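Local coordinates for protein thermotoga maritima TmcAL (Thermotoga maritima, PDB 5Y0T) that belongs to the HIGH nucleotidyl transferase family of the HUP clan and holds adenosine-5'-rp-alpha-thio-triphosphate in a pocket, at residues 49-52 and 53-56; 290-293 and 294-297; 396-399 and 400-404. One frame throughout, in Å; residues are numbered along the deposited sequence.

Contact 1. Residues 49-52 and 53-56; sequences VIDK and FARA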
ATOM      1  N   VAL A  49     -17.691   5.821  10.683  1.00 17.49           N
ATOM      2  CA  VAL A  49     -18.602   4.881  10.058  1.00 23.39           C
ATOM      3  C   VAL A  49     -19.306   5.531   8.846  1.00 21.28           C
ATOM      4  O   VAL A  49     -19.698   4.833   7.907  1.00 27.03           O
ATOM      5  CB  VAL A  49     -19.612   4.319  11.091  1.00 20.11           C
ATOM      6  CG1 VAL A  49     -20.593   5.413  11.584  1.00 17.56           C
ATOM      7  CG2 VAL A  49     -20.329   3.109  10.511  1.00 26.58           C
ATOM      8  N   ILE A  50     -19.443   6.860   8.868  1.00 19.37           N
ATOM      9  CA  ILE A  50     -19.795   7.647   7.671  1.00 20.06           C
ATOM     10  C   ILE A  50     -18.840   8.831   7.621  1.00 20.72           C
ATOM     11  O   ILE A  50     -18.191   9.118   8.625  1.00 18.65           O
ATOM     12  CB  ILE A  50     -21.241   8.156   7.671  1.00 18.35           C
ATOM     13  CG1 ILE A  50     -21.547   8.923   8.972  1.00 16.23           C
ATOM     14  CG2 ILE A  50     -22.243   7.010   7.484  1.00 18.40           C
ATOM     15  CD1 ILE A  50     -23.001   9.456   9.006  1.00 23.73           C
ATOM     16  N   ASP A  51     -18.735   9.528   6.488  1.00 20.56           N
ATOM     17  CA  ASP A  51     -17.583  10.423   6.349  1.00 18.87           C
ATOM     18  C   ASP A  51     -17.801  11.774   7.020  1.00 19.63           C
ATOM     19  O   ASP A  51     -18.861  12.046   7.582  1.00 16.04           O
ATOM     20  CB  ASP A  51     -17.168  10.580   4.865  1.00 22.06           C
ATOM     21  CG  ASP A  51     -18.120  11.426   4.030  1.00 23.38           C
ATOM     22  OD1 ASP A  51     -19.035  12.101   4.557  1.00 23.54           O
ATOM     23  OD2 ASP A  51     -17.921  11.420   2.793  1.00 27.54           O
ATOM     24  N   LYS A  52     -16.772  12.615   6.979  1.00 16.06           N
ATOM     25  CA  LYS A  52     -16.773  13.841   7.772  1.00 17.17           C
ATOM     26  C   LYS A  52     -17.759  14.866   7.223  1.00 18.28           C
ATOM     27  O   LYS A  52     -18.263  15.712   7.967  1.00 20.85           O
ATOM     28  CB  LYS A  52     -15.354  14.438   7.819  1.00 16.79           C
ATOM     29  CG  LYS A  52     -14.863  14.912   6.443  1.00 18.33           C
ATOM     30  CD  LYS A  52     -13.351  15.141   6.440  1.00 14.31           C
ATOM     31  CE  LYS A  52     -12.881  15.572   5.041  1.00 17.96           C
ATOM     32  NZ  LYS A  52     -11.393  15.806   5.010  1.00 18.23           N
ATOM     33  N   PHE A  53     -18.063  14.787   5.931  1.00 17.22           N
ATOM     34  CA  PHE A  53     -19.027  15.729   5.350  1.00 17.75           C
ATOM     35  C   PHE A  53     -20.440  15.432   5.863  1.00 22.95           C
ATOM     36  O   PHE A  53     -21.212  16.337   6.207  1.00 21.94           O
ATOM     37  CB  PHE A  53     -18.956  15.666   3.821  1.00 22.95           C
ATOM     38  CG  PHE A  53     -17.575  15.966   3.280  1.00 22.19           C
ATOM     39  CD1 PHE A  53     -17.036  17.232   3.396  1.00 27.72           C
ATOM     40  CD2 PHE A  53     -16.825  14.979   2.674  1.00 26.73           C
ATOM     41  CE1 PHE A  53     -15.762  17.506   2.908  1.00 25.02           C
ATOM     42  CE2 PHE A  53     -15.554  15.250   2.189  1.00 30.79           C
ATOM     43  CZ  PHE A  53     -15.032  16.511   2.307  1.00 24.05           C
ATOM     44  N   ALA A  54     -20.771  14.154   5.939  1.00 19.84           N
ATOM     45  CA  ALA A  54     -22.042  13.743   6.526  1.00 18.00           C
ATOM     46  C   ALA A  54     -22.095  14.071   8.021  1.00 19.53           C
ATOM     47  O   ALA A  54     -23.095  14.594   8.529  1.00 21.47           O
ATOM     48  CB  ALA A  54     -22.267  12.248   6.295  1.00 19.35           C
ATOM     49  N   ARG A  55     -21.024  13.769   8.740  1.00 16.83           N
ATOM     50  CA  ARG A  55     -21.051  13.991  10.185  1.00 20.65           C
ATOM     51  C   ARG A  55     -20.996  15.498  10.511  1.00 22.60           C
ATOM     52  O   ARG A  55     -21.588  15.940  11.493  1.00 17.30           O
ATOM     53  CB  ARG A  55     -19.918  13.205  10.865  1.00 15.33           C
ATOM     54  CG  ARG A  55     -20.338  11.763  11.198  1.00 22.20           C
ATOM     55  CD  ARG A  55     -19.151  10.783  11.293  1.00 21.79           C
ATOM     56  NE  ARG A  55     -18.037  11.338  12.066  1.00 16.81           N
ATOM     57  CZ  ARG A  55     -16.870  11.665  11.528  1.00 16.79           C
ATOM     58  NH1 ARG A  55     -16.657  11.454  10.228  1.00 16.67           N
ATOM     59  NH2 ARG A  55     -15.911  12.181  12.281  1.00 18.05           N
ATOM     60  N   ALA A  56     -20.330  16.291   9.672  1.00 18.36           N
ATOM     61  CA  ALA A  56     -20.373  17.759   9.834  1.00 21.63           C
ATOM     62  C   ALA A  56     -21.803  18.289   9.713  1.00 20.76           C
ATOM     63  O   ALA A  56     -22.244  19.153  10.490  1.00 18.76           O
ATOM     64  CB  ALA A  56     -19.470  18.448   8.805  1.00 21.10           C
TER

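Contact 2. Residues 290-293 and 294-297; sequences TGSY and RDFL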
ATOM      1  N   THR A 290       0.064 -13.958   9.677  1.00 30.40           N
ATOM      2  CA  THR A 290      -1.391 -13.980   9.794  1.00 29.44           C
ATOM      3  C   THR A 290      -2.055 -13.715   8.443  1.00 32.78           C
ATOM      4  O   THR A 290      -1.440 -13.146   7.541  1.00 32.48           O
ATOM      5  CB  THR A 290      -1.919 -12.942  10.834  1.00 26.22           C
ATOM      6  OG1 THR A 290      -1.592 -11.610  10.414  1.00 29.70           O
ATOM      7  CG2 THR A 290      -1.337 -13.224  12.220  1.00 29.93           C
ATOM      8  N   GLY A 291      -3.291 -14.188   8.296  1.00 31.52           N
ATOM      9  CA  GLY A 291      -4.036 -14.068   7.055  1.00 34.91           C
ATOM     10  C   GLY A 291      -5.209 -13.102   7.064  1.00 35.30           C
ATOM     11  O   GLY A 291      -5.867 -12.935   6.040  1.00 34.36           O
ATOM     12  N   SER A 292      -5.487 -12.491   8.213  1.00 30.45           N
ATOM     13  CA  SER A 292      -6.515 -11.453   8.300  1.00 28.74           C
ATOM     14  C   SER A 292      -6.076 -10.398   9.293  1.00 29.50           C
ATOM     15  O   SER A 292      -5.307 -10.683  10.211  1.00 32.16           O
ATOM     16  CB  SER A 292      -7.868 -12.025   8.728  1.00 30.87           C
ATOM     17  OG  SER A 292      -7.860 -12.345  10.114  1.00 32.84           O
ATOM     18  N   TYR A 293      -6.591  -9.186   9.117  1.00 26.67           N
ATOM     19  CA  TYR A 293      -6.229  -8.065   9.958  1.00 29.22           C
ATOM     20  C   TYR A 293      -6.692  -8.310  11.388  1.00 31.00           C
ATOM     21  O   TYR A 293      -6.030  -7.906  12.348  1.00 24.53           O
ATOM     22  CB  TYR A 293      -6.835  -6.775   9.398  1.00 25.84           C
ATOM     23  CG  TYR A 293      -6.381  -5.519  10.100  1.00 25.23           C
ATOM     24  CD1 TYR A 293      -5.032  -5.240  10.274  1.00 25.64           C
ATOM     25  CD2 TYR A 293      -7.308  -4.607  10.589  1.00 24.81           C
ATOM     26  CE1 TYR A 293      -4.620  -4.071  10.932  1.00 24.76           C
ATOM     27  CE2 TYR A 293      -6.908  -3.457  11.236  1.00 25.73           C
ATOM     28  CZ  TYR A 293      -5.569  -3.192  11.399  1.00 23.98           C
ATOM     29  OH  TYR A 293      -5.193  -2.028  12.037  1.00 24.89           O
ATOM     30  N   ARG A 294      -7.816  -9.000  11.534  1.00 30.24           N
ATOM     31  CA  ARG A 294      -8.277  -9.364  12.870  1.00 34.72           C
ATOM     32  C   ARG A 294      -7.222 -10.245  13.546  1.00 32.44           C
ATOM     33  O   ARG A 294      -6.859 -10.018  14.697  1.00 30.54           O
ATOM     34  CB  ARG A 294      -9.626 -10.088  12.815  1.00 40.03           C
ATOM     35  CG  ARG A 294     -10.267 -10.289  14.185  1.00 51.14           C
ATOM     36  CD  ARG A 294     -11.427 -11.280  14.149  1.00 62.43           C
ATOM     37  NE  ARG A 294     -10.969 -12.645  13.901  1.00 77.25           N
ATOM     38  CZ  ARG A 294     -10.482 -13.457  14.839  1.00 84.65           C
ATOM     39  NH1 ARG A 294     -10.381 -13.043  16.097  1.00 83.60           N
ATOM     40  NH2 ARG A 294     -10.089 -14.684  14.516  1.00 87.05           N
ATOM     41  N   ASP A 295      -6.723 -11.244  12.824  1.00 30.44           N
ATOM     42  CA  ASP A 295      -5.690 -12.114  13.385  1.00 30.94           C
ATOM     43  C   ASP A 295      -4.387 -11.340  13.578  1.00 34.69           C
ATOM     44  O   ASP A 295      -3.668 -11.566  14.557  1.00 36.91           O
ATOM     45  CB  ASP A 295      -5.451 -13.342  12.498  1.00 30.54           C
ATOM     46  CG  ASP A 295      -6.622 -14.315  12.514  1.00 37.31           C
ATOM     47  OD1 ASP A 295      -7.515 -14.169  13.379  1.00 36.29           O
ATOM     48  OD2 ASP A 295      -6.647 -15.233  11.667  1.00 39.35           O
ATOM     49  N   PHE A 296      -4.083 -10.440  12.639  1.00 29.67           N
ATOM     50  CA  PHE A 296      -2.913  -9.567  12.755  1.00 30.16           C
ATOM     51  C   PHE A 296      -2.908  -8.809  14.080  1.00 30.65           C
ATOM     52  O   PHE A 296      -1.908  -8.798  14.795  1.00 31.65           O
ATOM     53  CB  PHE A 296      -2.874  -8.561  11.600  1.00 30.69           C
ATOM     54  CG  PHE A 296      -1.795  -7.512  11.733  1.00 27.85           C
ATOM     55  CD1 PHE A 296      -2.102  -6.229  12.177  1.00 24.55           C
ATOM     56  CD2 PHE A 296      -0.479  -7.801  11.387  1.00 27.88           C
ATOM     57  CE1 PHE A 296      -1.116  -5.259  12.284  1.00 23.95           C
ATOM     58  CE2 PHE A 296       0.519  -6.827  11.484  1.00 24.24           C
ATOM     59  CZ  PHE A 296       0.198  -5.556  11.943  1.00 22.65           C
ATOM     60  N   LEU A 297      -4.030  -8.164  14.377  1.00 27.51           N
ATOM     61  CA  LEU A 297      -4.167  -7.357  15.585  1.00 30.51           C
ATOM     62  C   LEU A 297      -3.938  -8.201  16.837  1.00 33.69           C
ATOM     63  O   LEU A 297      -3.218  -7.789  17.751  1.00 33.68           O
ATOM     64  CB  LEU A 297      -5.548  -6.688  15.623  1.00 27.28           C
ATOM     65  CG  LEU A 297      -5.756  -5.520  14.646  1.00 31.18           C
ATOM     66  CD1 LEU A 297      -7.173  -4.932  14.756  1.00 32.12           C
ATOM     67  CD2 LEU A 297      -4.723  -4.422  14.884  1.00 26.63           C
TER
HETATM   68  O   HOH W   1      -4.514 -15.752  10.289  1.00 33.81           O

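Contact 3. Residues 396-399 and 400-404; sequences NFYS and MFFPS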
ATOM      1  N   ASN A 396      -9.135  10.454   0.417  1.00 20.49           N
ATOM      2  CA  ASN A 396      -9.095   9.710  -0.832  1.00 23.88           C
ATOM      3  C   ASN A 396      -9.006   8.205  -0.608  1.00 21.01           C
ATOM      4  O   ASN A 396      -9.633   7.423  -1.326  1.00 21.37           O
ATOM      5  CB  ASN A 396      -7.926  10.195  -1.686  1.00 20.27           C
ATOM      6  CG  ASN A 396      -8.156  11.594  -2.229  1.00 21.45           C
ATOM      7  OD1 ASN A 396      -9.292  12.079  -2.261  1.00 21.71           O
ATOM      8  ND2 ASN A 396      -7.085  12.242  -2.690  1.00 17.03           N
ATOM      9  N   PHE A 397      -8.226   7.809   0.392  1.00 19.12           N
ATOM     10  CA  PHE A 397      -8.084   6.409   0.744  1.00 15.65           C
ATOM     11  C   PHE A 397      -9.399   5.871   1.307  1.00 17.61           C
ATOM     12  O   PHE A 397      -9.904   4.837   0.883  1.00 18.47           O
ATOM     13  CB  PHE A 397      -6.954   6.245   1.753  1.00 14.61           C
ATOM     14  CG  PHE A 397      -6.753   4.830   2.234  1.00 18.62           C
ATOM     15  CD1 PHE A 397      -6.067   3.911   1.454  1.00 17.17           C
ATOM     16  CD2 PHE A 397      -7.227   4.430   3.486  1.00 16.71           C
ATOM     17  CE1 PHE A 397      -5.866   2.593   1.911  1.00 20.90           C
ATOM     18  CE2 PHE A 397      -7.034   3.123   3.950  1.00 19.22           C
ATOM     19  CZ  PHE A 397      -6.347   2.207   3.168  1.00 22.01           C
ATOM     20  N   TYR A 398      -9.961   6.592   2.264  1.00 14.75           N
ATOM     21  CA  TYR A 398     -11.246   6.205   2.858  1.00 17.34           C
ATOM     22  C   TYR A 398     -12.354   5.933   1.821  1.00 16.22           C
ATOM     23  O   TYR A 398     -13.083   4.935   1.915  1.00 20.11           O
ATOM     24  CB  TYR A 398     -11.670   7.309   3.827  1.00 18.68           C
ATOM     25  CG  TYR A 398     -13.003   7.121   4.515  1.00 20.18           C
ATOM     26  CD1 TYR A 398     -14.189   7.521   3.896  1.00 23.48           C
ATOM     27  CD2 TYR A 398     -13.072   6.615   5.808  1.00 17.29           C
ATOM     28  CE1 TYR A 398     -15.414   7.384   4.537  1.00 22.77           C
ATOM     29  CE2 TYR A 398     -14.301   6.489   6.470  1.00 20.11           C
ATOM     30  CZ  TYR A 398     -15.463   6.876   5.823  1.00 23.51           C
ATOM     31  OH  TYR A 398     -16.688   6.746   6.445  1.00 24.90           O
ATOM     32  N   SER A 399     -12.480   6.816   0.828  1.00 17.31           N
ATOM     33  CA  SER A 399     -13.574   6.730  -0.143  1.00 20.17           C
ATOM     34  C   SER A 399     -13.508   5.468  -1.012  1.00 21.62           C
ATOM     35  O   SER A 399     -14.530   5.031  -1.547  1.00 19.77           O
ATOM     36  CB  SER A 399     -13.586   7.981  -1.033  1.00 27.55           C
ATOM     37  OG  SER A 399     -13.715   9.129  -0.212  1.00 32.51           O
ATOM     38  N   MET A 400     -12.321   4.875  -1.145  1.00 21.34           N
ATOM     39  CA  MET A 400     -12.210   3.582  -1.854  1.00 19.33           C
ATOM     40  C   MET A 400     -12.986   2.478  -1.134  1.00 18.59           C
ATOM     41  O   MET A 400     -13.228   1.403  -1.699  1.00 22.01           O
ATOM     42  CB  MET A 400     -10.750   3.160  -2.005  1.00 18.90           C
ATOM     43  CG  MET A 400     -10.033   3.795  -3.202  1.00 19.82           C
ATOM     44  SD  MET A 400     -10.920   3.520  -4.748  1.00 24.75           S
ATOM     45  CE  MET A 400     -10.845   1.716  -4.915  1.00 20.39           C
ATOM     46  N   PHE A 401     -13.311   2.711   0.134  1.00 16.60           N
ATOM     47  CA  PHE A 401     -14.044   1.715   0.926  1.00 21.61           C
ATOM     48  C   PHE A 401     -15.540   1.986   1.094  1.00 23.82           C
ATOM     49  O   PHE A 401     -16.227   1.237   1.793  1.00 21.14           O
ATOM     50  CB  PHE A 401     -13.353   1.548   2.279  1.00 21.70           C
ATOM     51  CG  PHE A 401     -11.934   1.096   2.134  1.00 19.84           C
ATOM     52  CD1 PHE A 401     -11.633  -0.257   2.056  1.00 22.89           C
ATOM     53  CD2 PHE A 401     -10.915   2.023   1.980  1.00 18.71           C
ATOM     54  CE1 PHE A 401     -10.326  -0.687   1.871  1.00 23.86           C
ATOM     55  CE2 PHE A 401      -9.604   1.617   1.797  1.00 17.79           C
ATOM     56  CZ  PHE A 401      -9.304   0.246   1.749  1.00 20.12           C
ATOM     57  N   PHE A 402     -16.037   3.051   0.463  1.00 22.17           N
ATOM     58  CA  PHE A 402     -17.476   3.195   0.254  1.00 20.76           C
ATOM     59  C   PHE A 402     -17.983   1.894  -0.353  1.00 19.23           C
ATOM     60  O   PHE A 402     -17.386   1.390  -1.307  1.00 21.15           O
ATOM     61  CB  PHE A 402     -17.810   4.347  -0.704  1.00 21.32           C
ATOM     62  CG  PHE A 402     -17.643   5.724  -0.131  1.00 22.19           C
ATOM     63  CD1 PHE A 402     -17.910   5.991   1.205  1.00 24.02           C
ATOM     64  CD2 PHE A 402     -17.255   6.775  -0.960  1.00 24.03           C
ATOM     65  CE1 PHE A 402     -17.799   7.287   1.719  1.00 23.40           C
ATOM     66  CE2 PHE A 402     -17.113   8.069  -0.454  1.00 19.33           C
ATOM     67  CZ  PHE A 402     -17.387   8.321   0.897  1.00 22.57           C
ATOM     68  N   PRO A 403     -19.082   1.344   0.185  1.00 19.17           N
ATOM     69  CA  PRO A 403     -19.602   0.066  -0.314  1.00 21.38           C
ATOM     70  C   PRO A 403     -19.916   0.076  -1.814  1.00 24.83           C
ATOM     71  O   PRO A 403     -19.679  -0.929  -2.462  1.00 22.93           O
ATOM     72  CB  PRO A 403     -20.873  -0.138   0.521  1.00 25.63           C
ATOM     73  CG  PRO A 403     -20.508   0.503   1.852  1.00 23.61           C
ATOM     74  CD  PRO A 403     -19.731   1.751   1.449  1.00 20.82           C
ATOM     75  N   SER A 404     -20.420   1.178  -2.356  1.00 22.85           N
ATOM     76  CA  SER A 404     -20.768   1.215  -3.775  1.00 25.42           C
ATOM     77  C   SER A 404     -19.649   1.853  -4.580  1.00 21.65           C
ATOM     78  O   SER A 404     -19.215   2.964  -4.291  1.00 21.85           O
ATOM     79  CB  SER A 404     -22.083   1.967  -3.988  1.00 28.97           C
ATOM     80  OG  SER A 404     -23.153   1.272  -3.360  1.00 27.07           O
TER

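Contact 1. Residues 49-52 and 53-56
The F53 ring is covered on one face by the chain of its neighbour K52 and approached at the edge, in plane, by the carboxylate of D51. K52 CG stands 4.1 Å from the ring centroid, almost on the ring normal, a CH-pi contact. With CG between its backbone N and carbonyl carbon (chi1 66°) and the rest extended, the lysine runs beside the phenylalanine in the same direction, bringing CE to 3.6 Å from F53 CZ. Its NZ ends in salt bridges with D413 and E69. D51 OD2 lies 3.7 Å from F53 CD2, the carboxylate plane steeply inclined to the ring, and also pairs with R412. The other carboxylate oxygen makes this an N-cap: A54 N donates to D51 OD1 at 3.0 Å, a nearly straight bond (170°) that serves an amide of the first turn of helix 52-61. Behind the cap ordinary helical bonding begins, with R55 N on D51 O and A56 N on K52 O. The R55 guanidinium turns back past the cap, and its NH1 donates to I50 O at 3.2 Å, the oxygen lying 24° out of the guanidinium plane. NH1 also bonds G39 O, while Y10 O and E9 O hold NE and NH2, which should largely fix the rotation. I50 CG1 rests 3.8 Å from R55 CG, and I50 CD1 4.0 Å from A54 CB.

Contact 2. Residues 290-293 and 294-297
F296 N donates to S292 O at 2.7 Å, the shortest direct hydrogen bond between the two segments and one of the first of helix 293-300. The same serine is the N-cap: its OG, set between backbone N and carbonyl carbon (chi1 74°), accepts from D295 N at 3.1 Å. D295 leans back toward the cap, its OD2 taking a hydrogen from a water 2.6 Å away that in turn accepts from G291 N. The other oxygen, D295 OD1, faces R294 NH2 at 2.9 Å but well out of the guanidinium plane, a pairing of charges only. The remaining contacts are largely apolar. L297 CG sits over one face of the Y293 ring, displaced toward the rim, 4.1 Å from its centroid, and the Y293 and F296 rings meet rim to rim, CE1 of Y293 3.5 Å from CD1 of F296. Helices 254-261 and 307-318 pack against this cluster. T290 OG1 lies at the edge of the F296 ring and is hydrogen-bonded to C286 O. The C286–C299 disulfide also links helices 279-289 and 293-300. S292 thus serves the opening amides while D295 ties loop to helix through water, its first-turn carboxylate probably suiting the helix dipole.

Contact 3. Residues 396-399 and 400-404
At the C-terminal end of helix 381-399, where N396 and F397 lie, the chain passes into a type I beta turn from S399 to F402. N396 contributes little to the turn itself; its ND2 bonds to E411, and its carbonyl oxygen accepts from R262 of the second subunit. F397, with CG anti to its backbone N (chi1 178°), sends its ring obliquely across that of F401. F401 CE2 lies over one face of the F397 ring, displaced toward the rim, at 3.6 Å from F397 CZ; the two planes are inclined at 58°. The F397 carbonyl faces the same neighbour, its oxygen 3.2 Å from F401 CD2 at the ring edge, while accepting a rather bent hydrogen bond from M400 N. Y398 comes next. Its backbone oxygen takes F401 N at 2.9 Å, the donor standing above the carbonyl plane, as happens in each of the three bonds of this series, where residue i accepts from i+3. Its side chain crosses that of F402 at about a right angle, and F402 CE1 approaches the edge of the tyrosine ring, 3.7 Å from Y398 CE1. The phenolic OH is hydrogen-bonded to A48 O, which ties the helix end to the loop ahead of helix 52-61. S399 closes the walk. S399 O accepts from F402 N at 3.2 Å, the bond that closes the turn. The F402 ring folds back against the serine, with S399 CA over one face, displaced toward the rim and 4.0 Å from the centroid. The hydroxyl, bonded to T395 O, lies off the rim of the ring, S399 OG 3.6 Å from F402 CE2.

Contacts 1 and 3 form one neighbourhood, their centres 13 Å apart. Y398 OH packs 3.2 Å from I50 C, and D51 OD2 lies 3.7 Å from F402 CZ. R412 lies between them, salt-bridged to D51 and packed against S399 and F402. The side chain of R55, in contact 1, is about 8 Å from the bound adenosine-5'-rp-alpha-thio-triphosphate. Contact 2 stands apart within the chain, about 14 Å from contact 1 and 10 Å from contact 3 at their nearest atoms. R262 bonds T290 O in its own chain, and R262 of the second subunit bonds N396 O, so this arginine probably joins contact 2 of one subunit to contact 3 of the other.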